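Local coordinates for threonine synthase (Brucella melitensis bv. 1, PDB 4F4F), which probably catalyses the pyridoxal phosphate-dependent conversion of O-phospho-L-homoserine and water into L-threonine and phosphate, the last step of threonine biosynthesis, at residues 22-27 and 125-130; 152-157 and 163-168; 324-329 and 334-339; 379-384 and 428-433; 397-402 and 407-412. All coordinates share one frame; numbering follows the deposited sequence.

Contact 1: residues 22-27 and 125-130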
# COMPACT_ATOMS: atom_id res chain seq x y z
N ASP A 22 1.99 -12.18 -15.88
CA ASP A 22 0.56 -12.11 -16.12
C ASP A 22 -0.19 -11.67 -14.88
O ASP A 22 -1.09 -10.85 -14.99
CB ASP A 22 0.03 -13.46 -16.62
CG ASP A 22 0.37 -13.70 -18.05
OD1 ASP A 22 0.47 -12.71 -18.78
OD2 ASP A 22 0.57 -14.87 -18.46
N ALA A 23 0.16 -12.21 -13.71
CA ALA A 23 -0.50 -11.79 -12.49
C ALA A 23 -0.32 -10.28 -12.30
O ALA A 23 -1.24 -9.61 -11.85
CB ALA A 23 0.00 -12.54 -11.28
N LEU A 24 0.86 -9.77 -12.67
CA LEU A 24 1.15 -8.34 -12.55
C LEU A 24 0.23 -7.51 -13.46
O LEU A 24 -0.21 -6.46 -13.07
CB LEU A 24 2.62 -8.06 -12.89
CG LEU A 24 3.11 -6.60 -12.77
CD1 LEU A 24 4.60 -6.50 -12.54
CD2 LEU A 24 2.71 -5.81 -14.01
N LEU A 25 -0.06 -7.99 -14.66
CA LEU A 25 -0.86 -7.25 -15.62
C LEU A 25 -2.35 -7.53 -15.48
O LEU A 25 -3.19 -6.67 -15.74
CB LEU A 25 -0.45 -7.63 -17.04
CG LEU A 25 0.95 -7.20 -17.46
CD1 LEU A 25 1.26 -7.78 -18.82
CD2 LEU A 25 1.08 -5.68 -17.46
N ALA A 26 -2.68 -8.77 -15.11
CA ALA A 26 -4.08 -9.14 -14.90
C ALA A 26 -4.72 -8.24 -13.83
O ALA A 26 -5.86 -7.80 -14.01
CB ALA A 26 -4.19 -10.62 -14.55
N GLY A 27 -4.02 -7.97 -12.73
CA GLY A 27 -4.62 -7.26 -11.58
C GLY A 27 -5.64 -8.16 -10.84
O GLY A 27 -5.26 -9.21 -10.29
N ALA A 125 6.01 0.11 -10.82
CA ALA A 125 6.01 0.84 -12.11
C ALA A 125 7.16 0.35 -13.03
O ALA A 125 6.96 0.20 -14.25
CB ALA A 125 6.04 2.35 -11.91
N ARG A 126 8.31 0.01 -12.43
CA ARG A 126 9.46 -0.49 -13.18
C ARG A 126 9.30 -1.94 -13.61
O ARG A 126 9.67 -2.29 -14.73
CB ARG A 126 10.77 -0.30 -12.38
CG ARG A 126 11.12 1.17 -12.21
CD ARG A 126 12.33 1.47 -11.34
NE ARG A 126 12.75 2.87 -11.43
CZ ARG A 126 12.18 3.87 -10.73
NH1 ARG A 126 11.16 3.64 -9.90
NH2 ARG A 126 12.62 5.10 -10.86
N MET A 127 8.73 -2.77 -12.76
CA MET A 127 8.45 -4.15 -13.12
C MET A 127 7.46 -4.17 -14.28
O MET A 127 7.63 -4.91 -15.24
CB MET A 127 7.87 -4.94 -11.93
CG MET A 127 8.89 -5.13 -10.82
SD MET A 127 8.39 -6.33 -9.60
CE MET A 127 6.90 -5.62 -8.89
N MET A 128 6.41 -3.34 -14.18
CA MET A 128 5.40 -3.27 -15.22
C MET A 128 6.03 -2.78 -16.53
O MET A 128 5.72 -3.30 -17.58
CB MET A 128 4.24 -2.38 -14.81
CG MET A 128 3.12 -2.36 -15.84
SD MET A 128 1.68 -1.35 -15.36
CE MET A 128 1.30 -2.00 -13.73
N ASP A 129 6.91 -1.78 -16.46
CA ASP A 129 7.56 -1.25 -17.67
C ASP A 129 8.35 -2.36 -18.40
O ASP A 129 8.34 -2.46 -19.63
CB ASP A 129 8.50 -0.12 -17.26
CG ASP A 129 8.56 1.01 -18.26
OD1 ASP A 129 7.52 1.41 -18.83
OD2 ASP A 129 9.65 1.57 -18.41
N TYR A 130 8.98 -3.21 -17.61
CA TYR A 130 9.79 -4.30 -18.11
C TYR A 130 8.89 -5.37 -18.75
O TYR A 130 9.17 -5.83 -19.87
CB TYR A 130 10.68 -4.91 -17.01
CG TYR A 130 11.46 -6.08 -17.53
CD1 TYR A 130 10.92 -7.36 -17.46
CD2 TYR A 130 12.69 -5.91 -18.16
CE1 TYR A 130 11.61 -8.45 -17.97
CE2 TYR A 130 13.39 -7.00 -18.68
CZ TYR A 130 12.83 -8.26 -18.58
OH TYR A 130 13.46 -9.38 -19.10
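Met128 lies against the two methyl-bearing tips of Leu24 and Leu25. Its chain leaves with CG anti to the backbone N (chi1 -176°) and runs extended before bending at chi3. Met128 CB sits 3.8 Å from Leu24 CD2. Met128 CG lies 3.9 Å from that same Leu24 CD2, with Leu25 CD2 beside it at 4.2 Å. SD turns instead to the ring of Phe157 on helix 148-157, and the bend at chi3 (-52°) then folds Met128 CE back until it stands 4.1 Å from Leu24 CD2. One leucine methyl is thereby met by CB, CG and CE of a single methionine. The other branch of Leu24 works on the preceding residue: Leu24 CD1 comes to 3.7 Å from Met127 CB and lies 4.0 Å from Met128 N. The fork of Leu24 therefore spans two consecutive residues of the helix it faces. The two helical segments approach to 10.3 Å between axes at an angle of 108°, so they meet steeply. Helix 20-26, in the N-terminal family region, is joined in this way to helix 117-134 of the region shared by pyridoxal phosphate enzymes, and Asp22 adds a salt bridge to Arg135. Between the two segments themselves no hydrogen bond forms; their adhesion rests on buried aliphatic and thioether groups, whose fit depends on shape and burial and not on bond direction.

Contact 2: residues 152-157 and 163-168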
# COMPACT_ATOMS: atom_id res chain seq x y z
N ALA A 152 1.84 9.39 -5.32
CA ALA A 152 2.68 8.20 -5.30
C ALA A 152 2.71 7.54 -6.64
O ALA A 152 3.75 7.14 -7.11
CB ALA A 152 2.18 7.23 -4.24
N ALA A 153 1.56 7.46 -7.29
CA ALA A 153 1.47 6.81 -8.61
C ALA A 153 2.23 7.62 -9.68
O ALA A 153 2.98 7.04 -10.48
CB ALA A 153 -0.01 6.63 -9.05
N ILE A 154 2.02 8.93 -9.69
CA ILE A 154 2.66 9.80 -10.67
C ILE A 154 4.18 9.86 -10.52
O ILE A 154 4.92 9.85 -11.52
CB ILE A 154 2.04 11.19 -10.60
CG1 ILE A 154 0.76 11.20 -11.44
CG2 ILE A 154 3.01 12.28 -11.06
CD1 ILE A 154 -0.11 12.41 -11.16
N GLU A 155 4.66 9.86 -9.28
CA GLU A 155 6.10 9.80 -9.06
C GLU A 155 6.75 8.46 -9.41
O GLU A 155 7.95 8.42 -9.66
CB GLU A 155 6.47 10.20 -7.62
CG GLU A 155 6.53 11.70 -7.42
CD GLU A 155 7.68 12.36 -8.19
OE1 GLU A 155 8.81 11.84 -8.22
OE2 GLU A 155 7.47 13.41 -8.75
N ALA A 156 5.96 7.39 -9.42
CA ALA A 156 6.45 6.06 -9.79
C ALA A 156 6.42 5.86 -11.31
O ALA A 156 7.38 5.35 -11.88
CB ALA A 156 5.61 4.98 -9.11
N PHE A 157 5.35 6.31 -11.97
CA PHE A 157 5.15 6.05 -13.41
C PHE A 157 5.69 7.16 -14.30
O PHE A 157 5.93 6.92 -15.48
CB PHE A 157 3.68 5.78 -13.73
CG PHE A 157 3.23 4.41 -13.34
CD1 PHE A 157 3.45 3.34 -14.19
CD2 PHE A 157 2.57 4.19 -12.15
CE1 PHE A 157 3.03 2.07 -13.87
CE2 PHE A 157 2.13 2.91 -11.82
CZ PHE A 157 2.35 1.86 -12.68
N THR A 163 4.41 3.39 -20.45
CA THR A 163 3.15 3.81 -19.81
C THR A 163 2.96 5.32 -19.92
O THR A 163 3.92 6.08 -20.10
CB THR A 163 3.08 3.40 -18.33
OG1 THR A 163 4.20 3.95 -17.61
CG2 THR A 163 3.05 1.88 -18.20
N ASP A 164 1.68 5.71 -19.93
CA ASP A 164 1.23 7.10 -19.76
C ASP A 164 0.22 7.00 -18.61
O ASP A 164 -0.58 6.04 -18.54
CB ASP A 164 0.56 7.64 -21.03
CG ASP A 164 1.54 7.70 -22.21
OD1 ASP A 164 2.43 8.55 -22.18
OD2 ASP A 164 1.44 6.87 -23.14
N ILE A 165 0.29 7.96 -17.70
CA ILE A 165 -0.56 7.93 -16.53
C ILE A 165 -1.46 9.15 -16.46
O ILE A 165 -1.03 10.29 -16.72
CB ILE A 165 0.29 7.74 -15.25
CG1 ILE A 165 -0.61 7.62 -14.00
CG2 ILE A 165 1.29 8.87 -15.14
CD1 ILE A 165 -0.02 6.96 -12.76
N PHE A 166 -2.74 8.89 -16.17
CA PHE A 166 -3.76 9.90 -16.03
C PHE A 166 -4.41 9.72 -14.65
O PHE A 166 -4.95 8.65 -14.34
CB PHE A 166 -4.83 9.75 -17.14
CG PHE A 166 -4.27 9.78 -18.54
CD1 PHE A 166 -3.55 8.70 -19.02
CD2 PHE A 166 -4.41 10.90 -19.34
CE1 PHE A 166 -2.99 8.75 -20.30
CE2 PHE A 166 -3.87 10.94 -20.60
CZ PHE A 166 -3.17 9.87 -21.10
N ILE A 167 -4.30 10.75 -13.83
CA ILE A 167 -4.91 10.76 -12.51
C ILE A 167 -5.94 11.88 -12.45
O ILE A 167 -5.62 13.06 -12.74
CB ILE A 167 -3.87 10.98 -11.43
CG1 ILE A 167 -2.84 9.82 -11.38
CG2 ILE A 167 -4.58 11.21 -10.08
CD1 ILE A 167 -3.40 8.44 -11.02
N LEU A 168 -7.15 11.49 -12.10
CA LEU A 168 -8.24 12.41 -11.93
C LEU A 168 -8.37 12.74 -10.43
O LEU A 168 -8.39 11.83 -9.58
CB LEU A 168 -9.54 11.76 -12.44
CG LEU A 168 -9.74 11.46 -13.93
CD1 LEU A 168 -8.74 10.46 -14.50
CD2 LEU A 168 -11.15 10.99 -14.20
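With chi1 at -176°, Ile165 sends CG1 away from its own amide nitrogen, and a second extended torsion carries CD1 out from the strand toward the helix; Phe157, at chi1 -77°, has its CG beside the backbone N, and the ring drops toward the strand to meet that methyl. Ile165 CD1 ends 3.7 Å from Ala153 CB and 3.8 Å from Phe157 CD2, filling the step between residues one helical turn apart. Its approach to the ring is oblique, while the Phe157 and Ile165 side chains as a whole cross at about a right angle. On the other flank of the ring, Thr163 OG1 reaches CD1 of Phe157 at 3.6 Å, coming in at the edge and near the ring plane. Further along the strand, Ile167 CG1 packs on Ile154 CD1 at 3.8 Å, and Ile167 CD1 touches Ala153 CB more loosely at 4.3 Å. Ala153 CB is thus touched by CD1 of both Ile165 and Ile167. Every second strand residue, Thr163, Ile165 and Ile167, faces the helix. The segments run nearly antiparallel (165°) with axes 9.0 Å apart, the return leg of the beta-alpha-beta unit formed by strand 139-144, helix 148-157 and strand 163-170. Strands 139-144 and 190-196 flank strand 163-170 in the parallel sheet, and helix 117-134 packs beside helix 148-157 through Ala125 on Phe157 and Met121 on Ala156.

Contact 3: residues 324-329 and 334-339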
# COMPACT_ATOMS: atom_id res chain seq x y z
N LEU A 324 -6.41 -12.59 3.32
CA LEU A 324 -6.27 -13.30 4.59
C LEU A 324 -7.42 -14.29 4.80
O LEU A 324 -7.20 -15.40 5.32
CB LEU A 324 -6.15 -12.36 5.79
CG LEU A 324 -6.10 -13.02 7.20
CD1 LEU A 324 -4.92 -13.98 7.33
CD2 LEU A 324 -6.05 -11.96 8.27
N LEU A 325 -8.64 -13.89 4.44
CA LEU A 325 -9.77 -14.81 4.54
C LEU A 325 -9.48 -16.14 3.84
O LEU A 325 -9.79 -17.21 4.35
CB LEU A 325 -11.05 -14.19 3.94
CG LEU A 325 -11.71 -13.09 4.76
CD1 LEU A 325 -12.91 -12.47 4.01
CD2 LEU A 325 -12.17 -13.62 6.12
N PHE A 326 -8.92 -16.07 2.64
CA PHE A 326 -8.60 -17.27 1.84
C PHE A 326 -7.63 -18.14 2.62
O PHE A 326 -7.87 -19.34 2.78
CB PHE A 326 -7.97 -16.83 0.50
CG PHE A 326 -7.70 -17.93 -0.48
CD1 PHE A 326 -8.71 -18.75 -0.94
CD2 PHE A 326 -6.41 -18.10 -1.01
CE1 PHE A 326 -8.45 -19.74 -1.90
CE2 PHE A 326 -6.15 -19.07 -1.96
CZ PHE A 326 -7.17 -19.89 -2.41
N GLU A 327 -6.57 -17.55 3.15
CA GLU A 327 -5.57 -18.33 3.89
C GLU A 327 -6.17 -18.94 5.17
O GLU A 327 -5.93 -20.12 5.49
CB GLU A 327 -4.36 -17.45 4.23
CG GLU A 327 -3.65 -16.86 3.02
CD GLU A 327 -2.86 -17.86 2.24
OE1 GLU A 327 -2.99 -19.10 2.50
OE2 GLU A 327 -2.13 -17.40 1.33
N ALA A 328 -6.98 -18.15 5.87
CA ALA A 328 -7.58 -18.56 7.13
C ALA A 328 -8.58 -19.73 6.96
O ALA A 328 -8.74 -20.53 7.90
CB ALA A 328 -8.22 -17.38 7.82
N HIS A 329 -9.20 -19.84 5.77
CA HIS A 329 -10.14 -20.91 5.47
C HIS A 329 -9.45 -22.09 4.84
O HIS A 329 -10.08 -22.93 4.21
CB HIS A 329 -11.26 -20.40 4.54
CG HIS A 329 -12.23 -19.47 5.23
ND1 HIS A 329 -11.92 -18.19 5.54
CD2 HIS A 329 -13.53 -19.68 5.69
CE1 HIS A 329 -12.97 -17.61 6.16
NE2 HIS A 329 -13.94 -18.52 6.28
N ALA A 334 -14.63 -21.90 -2.21
CA ALA A 334 -16.08 -21.86 -2.05
C ALA A 334 -16.47 -21.05 -0.79
O ALA A 334 -17.40 -20.25 -0.82
CB ALA A 334 -16.66 -23.27 -2.01
N ALA A 335 -15.76 -21.25 0.32
CA ALA A 335 -16.08 -20.48 1.54
C ALA A 335 -15.90 -18.99 1.29
O ALA A 335 -16.72 -18.18 1.73
CB ALA A 335 -15.26 -20.92 2.75
N VAL A 336 -14.82 -18.63 0.61
CA VAL A 336 -14.54 -17.21 0.36
C VAL A 336 -15.62 -16.61 -0.54
O VAL A 336 -16.10 -15.49 -0.29
CB VAL A 336 -13.16 -17.01 -0.27
CG1 VAL A 336 -12.99 -15.60 -0.82
CG2 VAL A 336 -12.09 -17.31 0.78
N ARG A 337 -16.01 -17.35 -1.58
CA ARG A 337 -17.05 -16.87 -2.49
C ARG A 337 -18.30 -16.57 -1.68
O ARG A 337 -18.97 -15.56 -1.90
CB ARG A 337 -17.35 -17.92 -3.60
CG ARG A 337 -16.36 -17.95 -4.78
CD ARG A 337 -16.87 -18.73 -6.02
NE ARG A 337 -17.22 -20.12 -5.71
CZ ARG A 337 -16.40 -21.16 -5.74
NH1 ARG A 337 -15.13 -21.04 -6.07
NH2 ARG A 337 -16.85 -22.36 -5.41
N GLY A 338 -18.63 -17.47 -0.76
CA GLY A 338 -19.83 -17.34 0.03
C GLY A 338 -19.82 -16.08 0.86
O GLY A 338 -20.80 -15.38 0.92
N LEU A 339 -18.71 -15.82 1.53
CA LEU A 339 -18.60 -14.64 2.39
C LEU A 339 -18.70 -13.36 1.57
O LEU A 339 -19.41 -12.44 1.97
CB LEU A 339 -17.29 -14.67 3.17
CG LEU A 339 -17.09 -15.81 4.18
CD1 LEU A 339 -15.71 -15.60 4.80
CD2 LEU A 339 -18.20 -15.79 5.23
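Leu325 O is gripped twice by His329, which also packs on Ala335 and Leu339 of the next helix. The backbone N of His329 binds Leu325 O at 3.0 Å, and the ring nitrogen His329 ND1 donates to the same Leu325 O at 2.6 Å with an N-H...O angle of 156°. The two donors arrive from opposite faces of the carbonyl plane, ND1 being tilted 30° from it, while the oxygen lies close to the imidazole plane. This bond fixes the rotation of the ring. With ND1 held, His329 CD2 is directed to Ala335 CB at 3.6 Å, and His329 CE1 meets Leu339 CD1 at 3.7 Å; both methyls approach the ring obliquely. His329 is where helix 321-328 ends, and a short turn leads into helix 333-346, giving a helical hairpin whose segments run roughly antiparallel (138°). On the buried side, Val336 CG2 nestles on the helix backbone, 3.6 Å from Phe326 CA, and touches the edge of the Phe326 ring at CD1, 4.1 Å away. Phe349 of strand 348-350 touches both Leu325 and Leu339, whose methyls CD2 and CD1 lie 4.3 Å apart, and Pro355 of helix 353-362 packs on the His329 side chain.

Contact 4: residues 379-384 and 428-433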
# COMPACT_ATOMS: atom_id res chain seq x y z
N SER A 379 2.24 13.39 23.19
CA SER A 379 3.09 12.71 24.19
C SER A 379 4.41 12.24 23.61
O SER A 379 5.42 12.41 24.24
CB SER A 379 2.42 11.54 24.93
OG SER A 379 2.15 10.48 24.07
N VAL A 380 4.39 11.62 22.43
CA VAL A 380 5.64 11.17 21.80
C VAL A 380 6.58 12.36 21.48
O VAL A 380 7.80 12.27 21.68
CB VAL A 380 5.40 10.27 20.58
CG1 VAL A 380 6.71 9.86 19.95
CG2 VAL A 380 4.64 9.02 21.00
N LEU A 381 6.04 13.49 21.03
CA LEU A 381 6.87 14.70 20.85
C LEU A 381 7.46 15.13 22.18
O LEU A 381 8.66 15.38 22.29
CB LEU A 381 6.09 15.85 20.23
CG LEU A 381 6.94 17.08 19.89
CD1 LEU A 381 8.04 16.80 18.88
CD2 LEU A 381 6.02 18.15 19.36
N SER A 382 6.61 15.19 23.20
CA SER A 382 7.06 15.62 24.53
C SER A 382 8.11 14.71 25.14
O SER A 382 9.11 15.20 25.68
CB SER A 382 5.90 15.74 25.52
OG SER A 382 5.17 16.89 25.19
N LYS A 383 7.85 13.41 25.11
CA LYS A 383 8.71 12.46 25.81
C LYS A 383 9.95 12.13 25.01
O LYS A 383 10.99 11.95 25.62
CB LYS A 383 7.96 11.19 26.18
CG LYS A 383 6.81 11.43 27.14
CD LYS A 383 7.27 11.99 28.48
CE LYS A 383 6.12 12.19 29.46
NZ LYS A 383 5.37 10.92 29.72
N ASP A 384 9.87 12.06 23.68
CA ASP A 384 11.01 11.66 22.86
C ASP A 384 11.59 12.72 21.93
O ASP A 384 12.64 12.51 21.36
CB ASP A 384 10.63 10.45 21.98
CG ASP A 384 10.49 9.16 22.75
OD1 ASP A 384 10.83 9.10 23.97
OD2 ASP A 384 10.07 8.16 22.10
N CYS A 428 -0.30 19.12 18.53
CA CYS A 428 0.87 19.48 19.34
C CYS A 428 1.43 20.85 19.11
O CYS A 428 2.42 21.19 19.72
CB CYS A 428 1.99 18.45 19.09
SG CYS A 428 2.75 18.48 17.44
N GLY A 429 0.82 21.64 18.23
CA GLY A 429 1.29 22.99 17.97
C GLY A 429 2.48 23.15 17.05
O GLY A 429 2.91 24.27 16.78
N VAL A 430 3.06 22.05 16.56
CA VAL A 430 4.20 22.15 15.65
C VAL A 430 3.70 22.18 14.20
O VAL A 430 2.81 21.40 13.83
CB VAL A 430 5.18 21.00 15.86
CG1 VAL A 430 6.17 20.91 14.69
CG2 VAL A 430 5.90 21.16 17.19
N GLU A 431 4.23 23.11 13.41
CA GLU A 431 3.97 23.10 11.97
C GLU A 431 5.11 22.27 11.38
O GLU A 431 6.24 22.73 11.36
CB GLU A 431 3.96 24.53 11.40
CG GLU A 431 3.54 24.65 9.93
CD GLU A 431 2.23 23.95 9.59
OE1 GLU A 431 1.24 24.05 10.34
OE2 GLU A 431 2.19 23.30 8.52
N PRO A 432 4.83 21.04 10.92
CA PRO A 432 5.97 20.20 10.51
C PRO A 432 6.69 20.79 9.31
O PRO A 432 6.11 21.53 8.55
CB PRO A 432 5.33 18.85 10.18
CG PRO A 432 3.88 19.10 10.04
CD PRO A 432 3.53 20.35 10.80
N GLN A 433 7.97 20.48 9.16
CA GLN A 433 8.77 21.01 8.07
C GLN A 433 9.07 19.90 7.05
O GLN A 433 9.39 18.76 7.41
CB GLN A 433 10.06 21.63 8.61
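Leu381 directs one branch of its fork, CD2, at a pair of side chains, Cys428 and Val430. Leu381 CD2 lies 3.7 Å from Val430 CG2 and 3.8 Å from Cys428 SG, and those two atoms are themselves 4.1 Å apart. The three atoms form a compact triangle, with the leucine methyl touching both of the others. Leu381 has CG anti to the backbone N (chi1 -174°), which extends the side chain outward from the helix, and it slants across Val430 instead of lying alongside it. From the opposite segment both partners point their CB toward the helix. Cys428 carries SG between its backbone N and carbonyl carbon (chi1 69°), and there Cys428 SG also accepts a weak hydrogen bond from Val430 N at 3.7 Å. Between these two residues, Gly429 follows helix 421-428 with a positive phi (80°); the chain bends there, and Val430 comes beside the cysteine that shares its leucine. The weak N-H...S bond lies within this bend. Only 91 Å² is buried, counted over both segments, so the contact is a modest apolar patch near the surface. It joins the last turns of helix 370-384 to the chain leaving helix 421-428, with Leu387 packing on Cys428 and Pro432, Pro421 of helix 421-428 touching Glu431 and Pro432, and Leu388 lying against Val380.

Contact 5: residues 397-402 and 407-412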
# COMPACT_ATOMS: atom_id res chain seq x y z
N LYS A 397 -0.19 4.31 19.31
CA LYS A 397 -1.23 4.13 20.32
C LYS A 397 -1.66 2.65 20.45
O LYS A 397 -1.71 2.07 21.57
CB LYS A 397 -2.45 5.00 19.97
CG LYS A 397 -3.54 5.01 21.02
CD LYS A 397 -4.57 3.90 20.91
CE LYS A 397 -5.77 4.21 21.80
NZ LYS A 397 -6.85 3.20 21.67
N VAL A 398 -2.00 2.04 19.33
CA VAL A 398 -2.52 0.67 19.33
C VAL A 398 -1.42 -0.33 19.72
O VAL A 398 -1.67 -1.31 20.44
CB VAL A 398 -3.16 0.32 17.96
CG1 VAL A 398 -3.51 -1.17 17.85
CG2 VAL A 398 -4.37 1.20 17.68
N ALA A 399 -0.20 -0.12 19.21
CA ALA A 399 0.95 -0.96 19.57
C ALA A 399 1.09 -1.00 21.09
O ALA A 399 1.25 -2.05 21.66
CB ALA A 399 2.23 -0.42 18.96
N ARG A 400 0.99 0.15 21.76
CA ARG A 400 1.19 0.20 23.21
C ARG A 400 0.03 -0.43 23.98
O ARG A 400 0.24 -0.98 25.03
CB ARG A 400 1.43 1.64 23.67
CG ARG A 400 2.71 2.21 23.09
CD ARG A 400 2.89 3.69 23.37
NE ARG A 400 4.21 4.15 22.95
CZ ARG A 400 4.72 5.37 23.16
NH1 ARG A 400 4.02 6.31 23.75
NH2 ARG A 400 5.94 5.66 22.76
N GLU A 401 -1.17 -0.35 23.44
CA GLU A 401 -2.34 -0.98 24.04
C GLU A 401 -2.35 -2.49 23.86
O GLU A 401 -2.72 -3.22 24.76
CB GLU A 401 -3.61 -0.40 23.40
CG GLU A 401 -4.91 -0.76 24.11
CD GLU A 401 -6.13 -0.21 23.39
OE1 GLU A 401 -6.00 0.31 22.27
OE2 GLU A 401 -7.24 -0.28 23.96
N LYS A 402 -1.96 -2.95 22.67
CA LYS A 402 -2.16 -4.34 22.30
C LYS A 402 -0.92 -5.20 22.43
O LYS A 402 -1.03 -6.39 22.34
CB LYS A 402 -2.64 -4.44 20.85
CG LYS A 402 -3.99 -3.81 20.61
CD LYS A 402 -5.08 -4.67 21.21
CE LYS A 402 -6.10 -3.80 21.89
NZ LYS A 402 -7.28 -4.60 22.24
N ALA A 407 8.82 -9.65 22.81
CA ALA A 407 9.37 -9.25 21.51
C ALA A 407 9.49 -7.73 21.38
O ALA A 407 8.62 -7.00 21.85
CB ALA A 407 8.52 -9.80 20.37
N PRO A 408 10.51 -7.26 20.65
CA PRO A 408 10.54 -5.86 20.27
C PRO A 408 9.41 -5.53 19.31
O PRO A 408 9.03 -6.35 18.46
CB PRO A 408 11.85 -5.75 19.50
CG PRO A 408 12.10 -7.11 18.98
CD PRO A 408 11.63 -8.02 20.04
N MET A 409 8.86 -4.33 19.49
CA MET A 409 7.75 -3.84 18.66
C MET A 409 8.25 -2.82 17.65
O MET A 409 8.90 -1.81 18.00
CB MET A 409 6.69 -3.20 19.56
CG MET A 409 5.47 -2.68 18.81
SD MET A 409 4.61 -3.95 17.86
CE MET A 409 3.78 -4.81 19.18
N VAL A 410 7.91 -3.05 16.40
CA VAL A 410 8.16 -2.15 15.33
C VAL A 410 6.83 -1.61 14.87
O VAL A 410 5.91 -2.39 14.50
CB VAL A 410 8.85 -2.88 14.19
CG1 VAL A 410 9.02 -1.92 13.00
CG2 VAL A 410 10.20 -3.46 14.65
N VAL A 411 6.68 -0.30 14.93
CA VAL A 411 5.46 0.37 14.49
C VAL A 411 5.79 1.00 13.15
O VAL A 411 6.74 1.76 13.04
CB VAL A 411 5.05 1.49 15.47
CG1 VAL A 411 3.76 2.14 15.03
CG2 VAL A 411 4.92 0.96 16.90
N LEU A 412 4.99 0.71 12.15
CA LEU A 412 5.15 1.30 10.82
C LEU A 412 4.66 2.74 10.81
O LEU A 412 3.47 3.02 11.11
CB LEU A 412 4.40 0.48 9.76
CG LEU A 412 5.05 -0.76 9.15
CD1 LEU A 412 5.71 -1.65 10.19
CD2 LEU A 412 4.12 -1.52 8.18
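The CA atoms of Ala399 and Val411 stand 6.9 Å apart, the nearest backbone approach between the end of helix 390-402 and strand 409-413. Here a helix packs on the parallel part of the six-stranded mixed sheet, on the connection from strand 363-367 to the parallel strand 409-413; six residues, 403-408, lead from the helix into this inner strand, between strands 103-107 and 253-258. Ala399 supplies the whole helical side of the contact through its CB: Ala399 CB meets Val411 CG2 at 3.7 Å and Met409 CG at 4.0 Å. Met409 and Val411 alternate along the strand with Val410, whose CB points away, so the two bracket one methyl. Met409 leaves with CG anti to the backbone N (chi1 -179°), then folds at chi2 and chi3; the same side chain also packs on Thr256 of the adjacent strand 253-258 and Ile282 of strand 278-285 beyond it. The short Ala399 side chain is consistent with the close CA approach; no hydrogen bond joins the segments. Arg400 reaches Glu103 in a salt bridge. Within the helix, Lys397 NZ forms a salt bridge with Glu401 OE1 at 3.1 Å, meeting it from about 45° out of the carboxylate plane.

How the contacts relate
Contacts 1 and 2 are neighbours: their centres are 14 Å apart, and Ala125 CB of contact 1 lies 3.3 Å from Ala156 O of contact 2, so helices 117-134 and 148-157 pack directly on each other. Contacts 4 and 5 form a second pair, with centres 19 Å apart; contact 5 is nested in the loop closed by contact 4, and Val380 CG2 touches Arg400 NH1 at 3.9 Å. Contact 3 touches none of the others, but its Leu325 side chain is about 8 Å from that of cofactor-binding Phe262. The side chains of Ala153 (contact 2) and Val411 (contact 5) lie about 12 and 10 Å from bound pyridoxal phosphate, these contacts being on opposite sides of the chain's centre.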